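Local coordinates for protein HIAXHD3 (PDB 3ZXK) that probably removes arabinofuranose side chains from xylan as a family 43 exo-acting arabinofuranosidase, a scaffold used for engineering endo-xylanase activity, at residues A[401-409]-A[496-505]. Residues are numbered along the deposited sequence; the frame is centred on the assembly and turned at random.
With XYP (beta-D-xylopyranose), chain C.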
loop_
_atom_site.group_PDB
_atom_site.type_symbol
_atom_site.label_atom_id
_atom_site.label_comp_id
_atom_site.label_asym_id
_atom_site.label_seq_id
_atom_site.Cartn_x
_atom_site.Cartn_y
_atom_site.Cartn_z
ATOM N N VAL A 401 -4.047 -11.950 -12.954
ATOM C CA VAL A 401 -4.573 -12.474 -11.734
ATOM C C VAL A 401 -5.219 -11.393 -10.872
ATOM O O VAL A 401 -4.730 -10.245 -10.763
ATOM C CB VAL A 401 -3.471 -13.257 -10.962
ATOM C CG1 VAL A 401 -2.230 -12.354 -10.674
ATOM C CG2 VAL A 401 -4.021 -13.913 -9.672
ATOM N N LEU A 402 -6.352 -11.776 -10.288
ATOM C CA LEU A 402 -6.991 -11.044 -9.205
ATOM C C LEU A 402 -6.337 -11.624 -7.953
ATOM O O LEU A 402 -6.662 -12.757 -7.537
ATOM C CB LEU A 402 -8.495 -11.305 -9.227
ATOM C CG LEU A 402 -9.149 -10.539 -8.078
ATOM C CD1 LEU A 402 -9.272 -9.053 -8.381
ATOM C CD2 LEU A 402 -10.518 -11.084 -7.772
ATOM N N PHE A 403 -5.355 -10.890 -7.410
ATOM C CA PHE A 403 -4.399 -11.482 -6.489
ATOM C C PHE A 403 -4.673 -11.130 -5.036
ATOM O O PHE A 403 -4.756 -9.974 -4.669
ATOM C CB PHE A 403 -2.956 -11.061 -6.872
ATOM C CG PHE A 403 -1.896 -11.828 -6.124
ATOM C CD1 PHE A 403 -1.535 -13.130 -6.512
ATOM C CD2 PHE A 403 -1.260 -11.262 -5.021
ATOM C CE1 PHE A 403 -0.566 -13.842 -5.790
ATOM C CE2 PHE A 403 -0.299 -11.973 -4.296
ATOM C CZ PHE A 403 0.052 -13.261 -4.684
ATOM N N ARG A 404 -4.786 -12.166 -4.221
ATOM C CA ARG A 404 -4.907 -12.076 -2.772
ATOM C C ARG A 404 -4.874 -13.524 -2.263
ATOM O O ARG A 404 -4.559 -14.463 -3.014
ATOM C CB ARG A 404 -6.187 -11.342 -2.352
ATOM C CG ARG A 404 -6.064 -10.613 -1.034
ATOM C CD ARG A 404 -7.413 -10.185 -0.481
ATOM N NE ARG A 404 -7.304 -9.398 0.746
ATOM C CZ ARG A 404 -7.720 -9.783 1.959
ATOM N NH1 ARG A 404 -8.223 -10.997 2.180
ATOM N NH2 ARG A 404 -7.638 -8.930 2.977
ATOM N N ASP A 405 -5.232 -13.717 -0.995
ATOM C CA ASP A 405 -5.252 -15.059 -0.397
ATOM C C ASP A 405 -6.368 -15.978 -0.943
ATOM O O ASP A 405 -6.275 -17.183 -0.780
ATOM C CB ASP A 405 -5.355 -14.981 1.130
ATOM C CG ASP A 405 -6.573 -14.209 1.611
ATOM O OD1 ASP A 405 -7.013 -13.259 0.930
ATOM O OD2 ASP A 405 -7.066 -14.550 2.702
ATOM N N ARG A 406 -7.416 -15.411 -1.541
ATOM C CA ARG A 406 -8.382 -16.178 -2.361
ATOM C C ARG A 406 -8.352 -15.549 -3.732
ATOM O O ARG A 406 -8.806 -14.425 -3.912
ATOM C CB ARG A 406 -9.803 -16.096 -1.795
ATOM C CG ARG A 406 -10.758 -17.111 -2.429
ATOM C CD ARG A 406 -12.193 -16.640 -2.408
ATOM N NE ARG A 406 -12.732 -16.772 -1.055
ATOM C CZ ARG A 406 -13.929 -16.347 -0.682
ATOM N NH1 ARG A 406 -14.746 -15.792 -1.584
ATOM N NH2 ARG A 406 -14.312 -16.504 0.579
ATOM N N ALA A 407 -7.808 -16.268 -4.706
ATOM C CA ALA A 407 -7.459 -15.668 -5.996
ATOM C C ALA A 407 -8.063 -16.401 -7.204
ATOM O O ALA A 407 -8.482 -17.539 -7.114
ATOM C CB ALA A 407 -5.944 -15.605 -6.114
ATOM N N ALA A 408 -8.041 -15.755 -8.366
ATOM C CA ALA A 408 -8.487 -16.357 -9.623
ATOM C C ALA A 408 -7.749 -15.624 -10.706
ATOM O O ALA A 408 -7.300 -14.478 -10.500
ATOM C CB ALA A 408 -10.003 -16.193 -9.828
ATOM N N TYR A 409 -7.650 -16.249 -11.874
ATOM C CA TYR A 409 -6.980 -15.631 -12.996
ATOM C C TYR A 409 -7.534 -16.064 -14.341
ATOM O O TYR A 409 -8.219 -17.089 -14.427
ATOM C CB TYR A 409 -5.477 -15.854 -12.947
ATOM C CG TYR A 409 -4.905 -17.247 -13.180
ATOM C CD1 TYR A 409 -4.892 -17.833 -14.472
ATOM C CD2 TYR A 409 -4.277 -17.945 -12.145
ATOM C CE1 TYR A 409 -4.292 -19.067 -14.704
ATOM C CE2 TYR A 409 -3.666 -19.174 -12.359
ATOM C CZ TYR A 409 -3.700 -19.738 -13.644
ATOM O OH TYR A 409 -3.071 -20.917 -13.913
ATOM N N PHE A 496 -16.311 -14.679 -10.011
ATOM C CA PHE A 496 -15.511 -15.146 -8.886
ATOM C C PHE A 496 -15.848 -14.346 -7.636
ATOM O O PHE A 496 -15.740 -13.118 -7.644
ATOM C CB PHE A 496 -14.024 -15.035 -9.235
ATOM C CG PHE A 496 -13.099 -15.207 -8.058
ATOM C CD1 PHE A 496 -12.819 -16.478 -7.541
ATOM C CD2 PHE A 496 -12.498 -14.099 -7.471
ATOM C CE1 PHE A 496 -11.944 -16.624 -6.469
ATOM C CE2 PHE A 496 -11.650 -14.244 -6.384
ATOM C CZ PHE A 496 -11.372 -15.502 -5.890
ATOM N N ALA A 497 -16.254 -15.056 -6.580
ATOM C CA ALA A 497 -16.615 -14.447 -5.315
ATOM C C ALA A 497 -15.351 -14.122 -4.503
ATOM O O ALA A 497 -14.483 -14.981 -4.280
ATOM C CB ALA A 497 -17.523 -15.370 -4.519
ATOM N N MET A 498 -15.287 -12.891 -4.025
ATOM C CA MET A 498 -14.088 -12.363 -3.359
ATOM C C MET A 498 -14.221 -12.391 -1.854
ATOM O O MET A 498 -15.306 -12.125 -1.309
ATOM C CB MET A 498 -13.834 -10.943 -3.823
ATOM C CG MET A 498 -13.715 -10.844 -5.332
ATOM S SD MET A 498 -14.196 -9.223 -5.948
ATOM C CE MET A 498 -12.862 -8.278 -5.223
ATOM N N THR A 499 -13.124 -12.696 -1.148
ATOM C CA THR A 499 -13.193 -12.699 0.322
ATOM C C THR A 499 -13.308 -11.294 0.948
ATOM O O THR A 499 -12.715 -10.337 0.441
ATOM C CB THR A 499 -12.015 -13.462 0.957
ATOM O OG1 THR A 499 -12.246 -13.562 2.368
ATOM C CG2 THR A 499 -10.691 -12.763 0.663
ATOM N N ASN A 500 -14.071 -11.184 2.050
ATOM C CA ASN A 500 -14.117 -9.950 2.872
ATOM C C ASN A 500 -13.238 -10.018 4.117
ATOM O O ASN A 500 -13.237 -9.075 4.914
ATOM C CB ASN A 500 -15.547 -9.619 3.314
ATOM C CG ASN A 500 -16.429 -9.237 2.158
ATOM O OD1 ASN A 500 -16.018 -8.468 1.270
ATOM N ND2 ASN A 500 -17.645 -9.800 2.132
ATOM N N SER A 501 -12.482 -11.106 4.279
ATOM C CA SER A 501 -11.625 -11.272 5.435
ATOM C C SER A 501 -10.536 -10.199 5.464
ATOM O O SER A 501 -9.995 -9.808 4.416
ATOM C CB SER A 501 -10.950 -12.631 5.384
ATOM O OG SER A 501 -10.058 -12.790 6.480
ATOM N N TRP A 502 -10.199 -9.773 6.667
ATOM C CA TRP A 502 -9.133 -8.806 6.891
ATOM C C TRP A 502 -7.807 -9.435 7.165
ATOM O O TRP A 502 -6.822 -8.741 7.172
ATOM C CB TRP A 502 -9.518 -7.850 8.019
ATOM C CG TRP A 502 -9.759 -8.508 9.349
ATOM C CD1 TRP A 502 -10.973 -8.867 9.915
ATOM C CD2 TRP A 502 -8.746 -8.882 10.350
ATOM N NE1 TRP A 502 -10.786 -9.446 11.159
ATOM C CE2 TRP A 502 -9.469 -9.478 11.476
ATOM C CE3 TRP A 502 -7.353 -8.783 10.420
ATOM C CZ2 TRP A 502 -8.811 -9.929 12.620
ATOM C CZ3 TRP A 502 -6.703 -9.258 11.560
ATOM C CH2 TRP A 502 -7.414 -9.816 12.635
ATOM N N ARG A 503 -7.744 -10.751 7.380
ATOM C CA ARG A 503 -6.507 -11.362 7.885
ATOM C C ARG A 503 -5.246 -11.229 7.020
ATOM O O ARG A 503 -4.142 -11.103 7.558
ATOM C CB ARG A 503 -6.752 -12.812 8.314
ATOM C CG ARG A 503 -7.771 -12.913 9.448
ATOM C CD ARG A 503 -7.752 -14.244 10.175
ATOM N NE ARG A 503 -8.740 -14.254 11.255
ATOM C CZ ARG A 503 -8.513 -13.865 12.509
ATOM N NH1 ARG A 503 -7.316 -13.426 12.876
ATOM N NH2 ARG A 503 -9.492 -13.922 13.410
ATOM N N TYR A 504 -5.411 -11.201 5.698
ATOM C CA TYR A 504 -4.276 -10.951 4.793
ATOM C C TYR A 504 -3.848 -9.475 4.783
ATOM O O TYR A 504 -2.792 -9.140 4.266
ATOM C CB TYR A 504 -4.668 -11.425 3.393
ATOM C CG TYR A 504 -3.566 -11.414 2.358
ATOM C CD1 TYR A 504 -2.615 -12.435 2.329
ATOM C CD2 TYR A 504 -3.492 -10.401 1.394
ATOM C CE1 TYR A 504 -1.604 -12.457 1.380
ATOM C CE2 TYR A 504 -2.492 -10.411 0.424
ATOM C CZ TYR A 504 -1.546 -11.428 0.415
ATOM O OH TYR A 504 -0.550 -11.404 -0.547
ATOM N N PHE A 505 -4.719 -8.626 5.304
ATOM C CA PHE A 505 -4.528 -7.174 5.453
ATOM C C PHE A 505 -4.569 -6.398 4.146
ATOM O O PHE A 505 -5.399 -5.503 3.997
ATOM C CB PHE A 505 -3.287 -6.820 6.295
ATOM C CG PHE A 505 -3.430 -7.149 7.760
ATOM C CD1 PHE A 505 -4.259 -6.398 8.589
ATOM C CD2 PHE A 505 -2.735 -8.221 8.301
ATOM C CE1 PHE A 505 -4.378 -6.711 9.944
ATOM C CE2 PHE A 505 -2.862 -8.554 9.649
ATOM C CZ PHE A 505 -3.681 -7.796 10.472
HETATM O O1 XYP C . -12.940 -7.526 15.554
HETATM C C1 XYP C . -11.664 -6.877 15.519
HETATM C C2 XYP C . -10.729 -7.402 16.615
HETATM C C3 XYP C . -9.408 -6.633 16.555
HETATM C C4 XYP C . -8.794 -6.805 15.167
HETATM C C5 XYP C . -9.802 -6.441 14.065
HETATM O O2 XYP C . -11.310 -7.257 17.914
HETATM O O3 XYP C . -8.488 -7.092 17.559
HETATM O O4 XYP C . -7.599 -6.014 15.076
HETATM O O5 XYP C . -11.063 -7.112 14.240
HETATM O O HOH W 1 -7.651 -12.704 4.506
#
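Phe496 packs on Ala408 and Leu402 between the two sheets of a beta-sandwich, the concanavalin A-like C-terminal domain. Residues 401-409 form a beta hairpin of one sheet; Phe496 lies at the end of strand 490-497 of the other. Ala408 CB sits over one face of the Phe496 ring, 3.7 Å from its centroid, a CH-pi contact. Leu402 CD2 approaches the same ring from an oblique direction, 3.6 Å from Phe496 CD2. Phe479 of strand 476-482 also touches Leu402 and Ala408.

At the hairpin turn the contacts become polar. The Arg406 chain bends at chi3 (-75°), and its guanidinium stands nearly upright to the Phe496 ring, at 85°. Arg406 NH1 donates to Ala497 O at 2.8 Å. The oxygen lies in the guanidinium plane, but the donor stands well above the carbonyl plane. Glu474 forms a salt bridge with the same NH1.

Arg404 reaches out with an extended chain along the loop 498-505. Its CG lies 3.5 Å from Tyr504 CD2, and Tyr504 CB covers one guanidinium face. NH1 and NH2 of Arg404 both make weak bonds to Ser501 O, while NE bonds to Thr506 O. Asp405 forms a salt bridge with Arg404 NH1, and its carboxylate lies almost parallel to the Tyr504 ring. This loop carries Trp502 of the glycan pocket, with xylose C5 over one indole face and Arg503 CG over the other. Beside Arg404, one water donates to Asp405 OD2 at 2.6 Å and accepts from Tyr504 N at 2.9 Å.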